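Long-range contacts in pectinesterase (Aspergillus niger, PDB 5C1E), which hydrolyses the methyl esters of pectin's galacturonate chain, releasing methanol and leaving free carboxylates, a step of pectin degradation: residues G43-Q48 against N72-T77; G196-D201 against A227-Q232; L255-N260 against Y273-S278. All coordinates share one frame; numbering follows the deposited sequence.

Contact 1 (G43-Q48 against N72-T77)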
loop_
_atom_site.group_PDB
_atom_site.type_symbol
_atom_site.label_atom_id
_atom_site.label_comp_id
_atom_site.label_asym_id
_atom_site.label_seq_id
_atom_site.Cartn_x
_atom_site.Cartn_y
_atom_site.Cartn_z
ATOM N N GLY A 43 18.881 7.844 5.060
ATOM C CA GLY A 43 19.608 6.629 5.317
ATOM C C GLY A 43 18.879 5.398 4.858
ATOM O O GLY A 43 17.672 5.439 4.538
ATOM N N THR A 44 19.620 4.303 4.841
ATOM C CA THR A 44 19.048 2.968 4.662
ATOM C C THR A 44 19.118 2.289 6.011
ATOM O O THR A 44 20.200 2.155 6.584
ATOM C CB THR A 44 19.809 2.164 3.598
ATOM O OG1 THR A 44 19.666 2.835 2.351
ATOM C CG2 THR A 44 19.267 0.754 3.479
ATOM N N TYR A 45 17.945 1.946 6.533
ATOM C CA TYR A 45 17.782 1.364 7.850
ATOM C C TYR A 45 17.437 -0.127 7.689
ATOM O O TYR A 45 16.345 -0.491 7.245
ATOM C CB TYR A 45 16.710 2.144 8.617
ATOM C CG TYR A 45 17.087 3.593 8.823
ATOM C CD1 TYR A 45 16.875 4.542 7.824
ATOM C CD2 TYR A 45 17.691 4.012 10.016
ATOM C CE1 TYR A 45 17.234 5.874 8.023
ATOM C CE2 TYR A 45 18.059 5.329 10.222
ATOM C CZ TYR A 45 17.840 6.254 9.229
ATOM O OH TYR A 45 18.222 7.547 9.449
ATOM N N GLU A 46 18.414 -0.971 8.007
ATOM C CA GLU A 46 18.291 -2.399 7.904
ATOM C C GLU A 46 17.623 -2.887 9.187
ATOM O O GLU A 46 18.289 -3.269 10.147
ATOM C CB GLU A 46 19.675 -3.026 7.712
ATOM C CG GLU A 46 20.325 -2.600 6.390
ATOM C CD GLU A 46 21.596 -3.368 6.035
ATOM O OE1 GLU A 46 22.224 -3.992 6.922
ATOM O OE2 GLU A 46 21.982 -3.327 4.852
ATOM N N GLU A 47 16.298 -2.821 9.195
ATOM C CA GLU A 47 15.500 -3.092 10.385
ATOM C C GLU A 47 14.206 -3.795 10.012
ATOM O O GLU A 47 13.715 -3.645 8.895
ATOM C CB GLU A 47 15.169 -1.771 11.093
ATOM C CG GLU A 47 16.386 -1.011 11.586
ATOM C CD GLU A 47 16.017 0.224 12.371
ATOM O OE1 GLU A 47 15.219 0.115 13.329
ATOM O OE2 GLU A 47 16.508 1.305 12.020
ATOM N N GLN A 48 13.676 -4.584 10.951
ATOM C CA GLN A 48 12.342 -5.170 10.847
ATOM C C GLN A 48 11.523 -4.634 12.022
ATOM O O GLN A 48 11.911 -4.797 13.179
ATOM C CB GLN A 48 12.412 -6.696 10.879
ATOM C CG GLN A 48 11.090 -7.355 10.552
ATOM C CD GLN A 48 11.174 -8.862 10.456
ATOM O OE1 GLN A 48 12.053 -9.499 11.049
ATOM N NE2 GLN A 48 10.255 -9.446 9.698
ATOM N N ASN A 72 12.320 10.601 -1.905
ATOM C CA ASN A 72 12.536 10.006 -0.592
ATOM C C ASN A 72 14.011 9.594 -0.464
ATOM O O ASN A 72 14.633 9.106 -1.432
ATOM C CB ASN A 72 11.646 8.787 -0.369
ATOM C CG ASN A 72 10.173 9.116 -0.264
ATOM O OD1 ASN A 72 9.775 10.265 -0.208
ATOM N ND2 ASN A 72 9.357 8.078 -0.205
ATOM N N VAL A 73 14.572 9.810 0.721
ATOM C CA VAL A 73 15.952 9.430 1.020
ATOM C C VAL A 73 16.029 8.506 2.237
ATOM O O VAL A 73 17.127 8.198 2.712
ATOM C CB VAL A 73 16.861 10.665 1.233
ATOM C CG1 VAL A 73 17.174 11.323 -0.104
ATOM C CG2 VAL A 73 16.233 11.667 2.209
ATOM N N VAL A 74 14.874 8.055 2.726
ATOM C CA VAL A 74 14.797 7.119 3.844
ATOM C C VAL A 74 14.257 5.799 3.330
ATOM O O VAL A 74 13.160 5.746 2.772
ATOM C CB VAL A 74 13.906 7.632 4.980
ATOM C CG1 VAL A 74 13.832 6.605 6.103
ATOM C CG2 VAL A 74 14.452 8.942 5.510
ATOM N N THR A 75 15.051 4.745 3.481
ATOM C CA THR A 75 14.624 3.410 3.099
ATOM C C THR A 75 14.718 2.505 4.315
ATOM O O THR A 75 15.756 2.478 4.985
ATOM C CB THR A 75 15.480 2.874 1.936
ATOM O OG1 THR A 75 15.240 3.674 0.776
ATOM C CG2 THR A 75 15.101 1.439 1.596
ATOM N N ILE A 76 13.628 1.795 4.605
ATOM C CA ILE A 76 13.611 0.716 5.585
ATOM C C ILE A 76 13.622 -0.600 4.823
ATOM O O ILE A 76 12.726 -0.867 4.003
ATOM C CB ILE A 76 12.366 0.769 6.494
ATOM C CG1 ILE A 76 12.200 2.180 7.057
ATOM C CG2 ILE A 76 12.485 -0.260 7.627
ATOM C CD1 ILE A 76 10.987 2.374 7.916
ATOM N N THR A 77 14.620 -1.435 5.092
ATOM C CA THR A 77 14.762 -2.660 4.341
ATOM C C THR A 77 15.084 -3.855 5.228
ATOM O O THR A 77 15.809 -3.744 6.204
ATOM C CB THR A 77 15.843 -2.536 3.239
ATOM O OG1 THR A 77 15.836 -3.715 2.425
ATOM C CG2 THR A 77 17.207 -2.327 3.827
#
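The backbone N of Tyr45 meets Thr75 O at 2.7 Å, the shortest polar bond of the contact, and at 176° it is almost straight. The same oxygen also takes a CA-H...O approach from Thr44 CA (3.3 Å) and lies in the plane of the Tyr45 ring, off its CD1 edge. On either side the ladder continues: Gly43 O accepts from Thr75 N, Tyr45 O from Thr77 N at 2.9 Å, and Gly43 N donates to Val73 O. Further along, Glu47 N reaches Thr77 O only weakly (3.2 Å), next to an inverse gamma turn centred on Glu46.

Thr44, Glu46, Thr75 and Thr77 occupy one face. Thr77 turns its methyl between backbone N and carbonyl carbon, OG1 anti to N (chi1 -173°); Thr77 CG2 touches Thr44 CG2 at 3.7 Å and Glu46 CG at 4.0 Å, while OG1 bonds Glu109. On the buried face, Val74 CG1 lies 4.0 Å from Tyr45 CE1, the two side chains slanting across each other. The Tyr45 hydroxyl is bonded to Ala41 O, and Ile22 of helix 22-29 packs against both Tyr45 and Ile76.

Strand axes 4.7 Å apart and inclined by 17°, with pairing in parallel register, are the geometry of neighbouring rungs in a right-handed parallel beta-helix, here at the edge strand of one of its sheets.

Contact 2 (G196-D201 against A227-Q232). With SO4 (sulfate ion), chain E.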
loop_
_atom_site.group_PDB
_atom_site.type_symbol
_atom_site.label_atom_id
_atom_site.label_comp_id
_atom_site.label_asym_id
_atom_site.label_seq_id
_atom_site.Cartn_x
_atom_site.Cartn_y
_atom_site.Cartn_z
ATOM N N GLY A 196 -16.249 -3.693 3.041
ATOM C CA GLY A 196 -15.021 -3.187 2.462
ATOM C C GLY A 196 -14.931 -3.180 0.946
ATOM O O GLY A 196 -15.621 -3.928 0.257
ATOM N N TRP A 197 -14.083 -2.286 0.448
ATOM C CA TRP A 197 -13.727 -2.167 -0.969
ATOM C C TRP A 197 -12.230 -1.930 -1.056
ATOM O O TRP A 197 -11.639 -1.328 -0.150
ATOM C CB TRP A 197 -14.353 -0.931 -1.632
ATOM C CG TRP A 197 -15.841 -0.915 -1.811
ATOM C CD1 TRP A 197 -16.799 -0.841 -0.822
ATOM C CD2 TRP A 197 -16.552 -0.924 -3.058
ATOM N NE1 TRP A 197 -18.056 -0.839 -1.389
ATOM C CE2 TRP A 197 -17.926 -0.885 -2.759
ATOM C CE3 TRP A 197 -16.154 -0.981 -4.401
ATOM C CZ2 TRP A 197 -18.904 -0.908 -3.758
ATOM C CZ3 TRP A 197 -17.126 -0.984 -5.395
ATOM C CH2 TRP A 197 -18.482 -0.962 -5.064
ATOM N N TYR A 198 -11.631 -2.348 -2.167
ATOM C CA TYR A 198 -10.460 -1.643 -2.691
ATOM C C TYR A 198 -10.966 -0.648 -3.738
ATOM O O TYR A 198 -11.692 -1.033 -4.682
ATOM C CB TYR A 198 -9.500 -2.543 -3.459
ATOM C CG TYR A 198 -8.716 -3.607 -2.703
ATOM C CD1 TYR A 198 -9.126 -4.114 -1.461
ATOM C CD2 TYR A 198 -7.589 -4.171 -3.302
ATOM C CE1 TYR A 198 -8.392 -5.100 -0.812
ATOM C CE2 TYR A 198 -6.863 -5.161 -2.682
ATOM C CZ TYR A 198 -7.259 -5.629 -1.450
ATOM O OH TYR A 198 -6.513 -6.611 -0.890
ATOM N N ALA A 199 -10.517 0.586 -3.618
ATOM C CA ALA A 199 -10.757 1.590 -4.650
ATOM C C ALA A 199 -9.415 2.122 -5.122
ATOM O O ALA A 199 -8.644 2.671 -4.333
ATOM C CB ALA A 199 -11.627 2.717 -4.117
ATOM N N ILE A 200 -9.143 1.964 -6.419
ATOM C CA ILE A 200 -7.928 2.511 -7.030
ATOM C C ILE A 200 -8.354 3.695 -7.894
ATOM O O ILE A 200 -9.003 3.510 -8.922
ATOM C CB ILE A 200 -7.181 1.420 -7.809
ATOM C CG1 ILE A 200 -6.665 0.398 -6.799
ATOM C CG2 ILE A 200 -6.041 2.018 -8.618
ATOM C CD1 ILE A 200 -6.360 -0.940 -7.381
ATOM N N ASP A 201 -8.033 4.900 -7.425
ATOM C CA ASP A 201 -8.617 6.136 -7.957
ATOM C C ASP A 201 -7.569 7.124 -8.437
ATOM O O ASP A 201 -6.665 7.500 -7.692
ATOM C CB ASP A 201 -9.484 6.815 -6.893
ATOM C CG ASP A 201 -10.125 8.097 -7.394
ATOM O OD1 ASP A 201 -11.191 8.025 -8.027
ATOM O OD2 ASP A 201 -9.576 9.175 -7.119
ATOM N N ALA A 227 -14.118 -10.966 -3.156
ATOM C CA ALA A 227 -13.174 -9.915 -3.487
ATOM C C ALA A 227 -13.905 -8.757 -4.169
ATOM O O ALA A 227 -14.624 -8.987 -5.135
ATOM C CB ALA A 227 -12.132 -10.466 -4.434
ATOM N N ARG A 228 -13.691 -7.536 -3.688
ATOM C CA ARG A 228 -14.294 -6.349 -4.299
ATOM C C ARG A 228 -13.288 -5.250 -4.588
ATOM O O ARG A 228 -12.694 -4.676 -3.669
ATOM C CB ARG A 228 -15.394 -5.782 -3.411
ATOM C CG ARG A 228 -16.099 -4.578 -4.031
ATOM C CD ARG A 228 -17.495 -4.383 -3.467
ATOM N NE ARG A 228 -17.478 -4.203 -2.028
ATOM C CZ ARG A 228 -18.576 -4.165 -1.277
ATOM N NH1 ARG A 228 -19.774 -4.273 -1.847
ATOM N NH2 ARG A 228 -18.486 -4.006 0.036
ATOM N N VAL A 229 -13.118 -4.958 -5.871
ATOM C CA VAL A 229 -12.110 -3.999 -6.315
ATOM C C VAL A 229 -12.665 -3.160 -7.460
ATOM O O VAL A 229 -13.278 -3.711 -8.380
ATOM C CB VAL A 229 -10.867 -4.727 -6.827
ATOM C CG1 VAL A 229 -9.797 -3.735 -7.256
ATOM C CG2 VAL A 229 -10.313 -5.689 -5.760
ATOM N N ILE A 230 -12.443 -1.845 -7.384
ATOM C CA ILE A 230 -12.760 -0.920 -8.483
ATOM C C ILE A 230 -11.528 -0.119 -8.891
ATOM O O ILE A 230 -10.825 0.433 -8.031
ATOM C CB ILE A 230 -13.960 0.019 -8.163
ATOM C CG1 ILE A 230 -14.244 0.933 -9.365
ATOM C CG2 ILE A 230 -13.736 0.840 -6.908
ATOM C CD1 ILE A 230 -15.611 1.573 -9.313
ATOM N N TYR A 231 -11.254 -0.076 -10.197
ATOM C CA TYR A 231 -10.268 0.835 -10.756
ATOM C C TYR A 231 -11.049 1.931 -11.474
ATOM O O TYR A 231 -11.818 1.647 -12.398
ATOM C CB TYR A 231 -9.360 0.138 -11.769
ATOM C CG TYR A 231 -8.287 -0.793 -11.211
ATOM C CD1 TYR A 231 -8.621 -2.058 -10.736
ATOM C CD2 TYR A 231 -6.942 -0.459 -11.271
ATOM C CE1 TYR A 231 -7.644 -2.934 -10.263
ATOM C CE2 TYR A 231 -5.955 -1.326 -10.806
ATOM C CZ TYR A 231 -6.311 -2.560 -10.289
ATOM O OH TYR A 231 -5.345 -3.449 -9.832
ATOM N N GLN A 232 -10.879 3.168 -11.024
ATOM C CA GLN A 232 -11.665 4.288 -11.537
ATOM C C GLN A 232 -10.799 5.511 -11.814
ATOM O O GLN A 232 -9.823 5.787 -11.091
ATOM C CB GLN A 232 -12.791 4.646 -10.552
ATOM C CG GLN A 232 -12.331 4.922 -9.141
ATOM C CD GLN A 232 -13.483 5.184 -8.179
ATOM O OE1 GLN A 232 -14.528 4.564 -8.271
ATOM N NE2 GLN A 232 -13.268 6.058 -7.225
HETATM S S SO4 E . -22.094 -3.689 0.728
HETATM O O1 SO4 E . -22.417 -2.453 -0.025
HETATM O O2 SO4 E . -20.846 -3.511 1.496
HETATM O O3 SO4 E . -23.206 -4.006 1.650
HETATM O O4 SO4 E . -21.973 -4.808 -0.239
#
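Gly196 O is gripped by two nitrogens of one guanidinium, Arg228 NH2 at 2.9 Å and Arg228 NE at 3.0 Å. Both approach from the same face of the carbonyl plane, and the oxygen lies within the guanidinium plane. The outer hydrogens of that group go to a sulfate, probably from the crystallisation liquor: Arg228 NH1 to O4 and Arg228 NH2 to O2 of the sulfate, each at 2.8 Å. With its rotation thus fixed, the guanidinium lies flat on Trp197, planes 6° apart, with Arg228 CZ 3.7 Å from the centroid of the Trp197 five-membered ring in a cation-pi contact. The arginine chain bends at chi3 (58°), which places NE, and Arg228 CD sits over the Trp197 six-membered ring, 3.5 Å from its centroid, as a CH-pi contact.

Backbone bonds join the strands in parallel register, Tyr198 N to Arg228 O, Ile230 N to Tyr198 O, Ile200 N to Ile230 O and Gln232 N to Ile200 O, as between successive coils of the parallel beta-helix.

Apolar contacts line both faces. Ile200 CD1 stands over one face of the Tyr231 ring, 3.6 Å from its centroid, and Tyr198 CD2 meets Val229 CG2. On the other face Ile230 CG2 touches both Ala199 CB and Trp197 CE3.

Among polar side chains, Gln232 NE2 donates to Asp201 OD1 (3.0 Å) on its anti side, 34° out of the carboxylate plane, while Gln232 OE1 accepts from Val281 N.

Contact 3 (L255-N260 against Y273-S278); sequences LYYEYN and YETSIS
The directions of strand 255-259 and of the irregular segment 273-278 differ by 49°, and one direct backbone hydrogen bond joins them: Thr275 N to Tyr256 O at 2.8 Å, 158° at the hydrogen and nearly in line with the carbonyl. The strand is the last of its sheet in the parallel beta-helix. Its other side pairs with strand 228-232, so the returning loop lies against the outer edge of the last strand.

Water takes the place of further backbone bonds. One molecule accepts from Tyr256 N and from Thr275 OG1 and donates to Tyr273 O at 2.6 Å; a second bridges Glu258 N and Thr275 O.

Tyr257 carries much of the side-chain contact. It points away from the loop overall, though its CB touches Ile277 CG2, and the ring comes nearer. Its CG is anti to the carbonyl carbon (chi1 -54°). Tyr257 CE1 reaches Thr275 CG2 at 3.6 Å, the two side chains side by side and pointing the same way. The Ile277 side chain crosses that of Tyr257 at about a right angle; Ile277 CB lies 3.6 Å from Tyr257 CD1, and Ile277 CD1 stands over one ring face, offset toward the rim. Ser276 O lies in the ring plane at the edge, and the ring also meets Trp197.

The Tyr256 ring stacks on Trp245. Separately, the carboxylates of Glu258 and Glu274 converge; their modelled separation is too short to be trusted. Each has an outside partner, a salt bridge from Glu258 OE2 to Arg271 and a hydrogen bond between Glu274 OE2 and Trp245 NE1. At the far end, Tyr259 CE1 approaches Ser278 O to 3.4 Å.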
loop_
_atom_site.group_PDB
_atom_site.type_symbol
_atom_site.label_atom_id
_atom_site.label_comp_id
_atom_site.label_asym_id
_atom_site.label_seq_id
_atom_site.Cartn_x
_atom_site.Cartn_y
_atom_site.Cartn_z
ATOM N N LEU A 255 -16.593 -8.948 -7.027
ATOM C CA LEU A 255 -17.219 -7.691 -7.436
ATOM C C LEU A 255 -16.113 -6.775 -7.973
ATOM O O LEU A 255 -15.440 -6.026 -7.233
ATOM C CB LEU A 255 -17.965 -7.044 -6.271
ATOM C CG LEU A 255 -19.178 -7.778 -5.671
ATOM C CD1 LEU A 255 -20.145 -8.229 -6.758
ATOM C CD2 LEU A 255 -18.769 -8.981 -4.848
ATOM N N TYR A 256 -15.919 -6.887 -9.274
ATOM C CA TYR A 256 -14.848 -6.215 -10.000
ATOM C C TYR A 256 -15.388 -5.185 -10.999
ATOM O O TYR A 256 -16.182 -5.507 -11.889
ATOM C CB TYR A 256 -14.042 -7.266 -10.744
ATOM C CG TYR A 256 -13.107 -8.127 -9.910
ATOM C CD1 TYR A 256 -12.653 -7.727 -8.653
ATOM C CD2 TYR A 256 -12.653 -9.356 -10.411
ATOM C CE1 TYR A 256 -11.759 -8.522 -7.922
ATOM C CE2 TYR A 256 -11.776 -10.154 -9.695
ATOM C CZ TYR A 256 -11.328 -9.740 -8.463
ATOM O OH TYR A 256 -10.433 -10.516 -7.788
ATOM N N TYR A 257 -14.902 -3.955 -10.873
ATOM C CA TYR A 257 -15.456 -2.822 -11.594
ATOM C C TYR A 257 -14.376 -1.972 -12.233
ATOM O O TYR A 257 -13.263 -1.842 -11.705
ATOM C CB TYR A 257 -16.190 -1.905 -10.634
ATOM C CG TYR A 257 -17.251 -2.536 -9.772
ATOM C CD1 TYR A 257 -18.551 -2.641 -10.226
ATOM C CD2 TYR A 257 -16.965 -2.985 -8.492
ATOM C CE1 TYR A 257 -19.548 -3.163 -9.433
ATOM C CE2 TYR A 257 -17.955 -3.511 -7.683
ATOM C CZ TYR A 257 -19.238 -3.616 -8.160
ATOM O OH TYR A 257 -20.236 -4.140 -7.378
ATOM N N GLU A 258 -14.725 -1.363 -13.358
ATOM C CA GLU A 258 -13.938 -0.263 -13.900
ATOM C C GLU A 258 -14.839 0.925 -14.215
ATOM O O GLU A 258 -15.979 0.747 -14.628
ATOM C CB GLU A 258 -13.229 -0.698 -15.153
ATOM C CG GLU A 258 -12.066 -1.635 -14.917
ATOM C CD GLU A 258 -11.522 -2.136 -16.233
ATOM O OE1 GLU A 258 -10.591 -1.485 -16.752
ATOM O OE2 GLU A 258 -12.055 -3.139 -16.759
ATOM N N TYR A 259 -14.339 2.138 -14.010
ATOM C CA TYR A 259 -15.128 3.325 -14.319
ATOM C C TYR A 259 -14.236 4.467 -14.779
ATOM O O TYR A 259 -13.414 4.962 -14.012
ATOM C CB TYR A 259 -15.965 3.788 -13.120
ATOM C CG TYR A 259 -16.854 4.952 -13.497
ATOM C CD1 TYR A 259 -18.066 4.735 -14.150
ATOM C CD2 TYR A 259 -16.459 6.265 -13.261
ATOM C CE1 TYR A 259 -18.871 5.791 -14.538
ATOM C CE2 TYR A 259 -17.257 7.329 -13.649
ATOM C CZ TYR A 259 -18.464 7.081 -14.289
ATOM O OH TYR A 259 -19.279 8.121 -14.674
ATOM N N ASN A 260 -14.423 4.884 -16.031
ATOM C CA ASN A 260 -13.743 6.061 -16.576
ATOM C C ASN A 260 -12.209 5.965 -16.533
ATOM O O ASN A 260 -11.534 6.920 -16.157
ATOM C CB ASN A 260 -14.209 7.339 -15.841
ATOM C CG ASN A 260 -13.757 8.611 -16.550
ATOM O OD1 ASN A 260 -13.824 8.692 -17.774
ATOM N ND2 ASN A 260 -13.241 9.577 -15.789
ATOM N N TYR A 273 -15.225 -11.398 -15.766
ATOM C CA TYR A 273 -15.387 -11.330 -14.306
ATOM C C TYR A 273 -15.812 -9.954 -13.773
ATOM O O TYR A 273 -15.702 -9.688 -12.575
ATOM C CB TYR A 273 -14.111 -11.809 -13.581
ATOM C CG TYR A 273 -13.643 -13.175 -14.020
ATOM C CD1 TYR A 273 -14.335 -14.319 -13.642
ATOM C CD2 TYR A 273 -12.507 -13.324 -14.809
ATOM C CE1 TYR A 273 -13.911 -15.575 -14.049
ATOM C CE2 TYR A 273 -12.083 -14.579 -15.220
ATOM C CZ TYR A 273 -12.797 -15.690 -14.839
ATOM O OH TYR A 273 -12.398 -16.927 -15.248
ATOM N N GLU A 274 -16.300 -9.072 -14.638
ATOM C CA GLU A 274 -16.673 -7.736 -14.183
ATOM C C GLU A 274 -18.161 -7.571 -13.902
ATOM O O GLU A 274 -18.999 -8.376 -14.340
ATOM C CB GLU A 274 -16.238 -6.675 -15.180
ATOM C CG GLU A 274 -14.748 -6.538 -15.293
ATOM C CD GLU A 274 -14.330 -5.234 -15.948
ATOM O OE1 GLU A 274 -15.011 -4.787 -16.919
ATOM O OE2 GLU A 274 -13.311 -4.676 -15.474
ATOM N N THR A 275 -18.472 -6.498 -13.185
ATOM C CA THR A 275 -19.839 -6.094 -12.880
ATOM C C THR A 275 -20.015 -4.652 -13.338
ATOM O O THR A 275 -19.074 -3.870 -13.264
ATOM C CB THR A 275 -20.078 -6.181 -11.354
ATOM O OG1 THR A 275 -19.868 -7.528 -10.930
ATOM C CG2 THR A 275 -21.467 -5.759 -10.973
ATOM N N SER A 276 -21.217 -4.289 -13.789
ATOM C CA SER A 276 -21.467 -2.915 -14.246
ATOM C C SER A 276 -21.547 -1.967 -13.070
ATOM O O SER A 276 -21.968 -2.356 -11.975
ATOM C CB SER A 276 -22.768 -2.818 -15.046
ATOM O OG SER A 276 -22.692 -3.674 -16.168
ATOM N N ILE A 277 -21.130 -0.727 -13.295
ATOM C CA ILE A 277 -21.319 0.335 -12.325
ATOM C C ILE A 277 -21.446 1.652 -13.100
ATOM O O ILE A 277 -20.806 1.833 -14.135
ATOM C CB ILE A 277 -20.178 0.363 -11.272
ATOM C CG1 ILE A 277 -20.583 1.175 -10.041
ATOM C CG2 ILE A 277 -18.875 0.881 -11.862
ATOM C CD1 ILE A 277 -19.669 0.990 -8.848
ATOM N N SER A 278 -22.310 2.541 -12.627
ATOM C CA SER A 278 -22.663 3.738 -13.395
ATOM C C SER A 278 -21.959 4.997 -12.897
ATOM O O SER A 278 -22.116 6.067 -13.482
ATOM C CB SER A 278 -24.182 3.947 -13.341
ATOM O OG SER A 278 -24.590 4.165 -11.999
HETATM O O HOH W 1 -17.481 -8.688 -10.889
HETATM O O HOH W 2 -17.283 -2.132 -14.486
HETATM O O HOH W 3 -19.210 -0.277 -15.310
#

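Overall arrangement
From the N terminus, contact 1 comes first, closing a loop of 23 residues and joining strands 43-46 and 74-78 at the edge of one sheet. Contact 2 closes 25 residues between neighbouring strands of another sheet, and contact 3 closes 12 where the chain returns beside strand 255-259. The three follow in series, neither nesting nor crossing. Contacts 1 and 2 have centres 30 Å apart, on opposite sides of the chain's centre. Contacts 2 and 3 lie 9 Å apart between centres and touch, because strand 228-232 neighbours strand 255-259: Val229 N lies 2.9 Å from Leu255 O, a probable hydrogen bond.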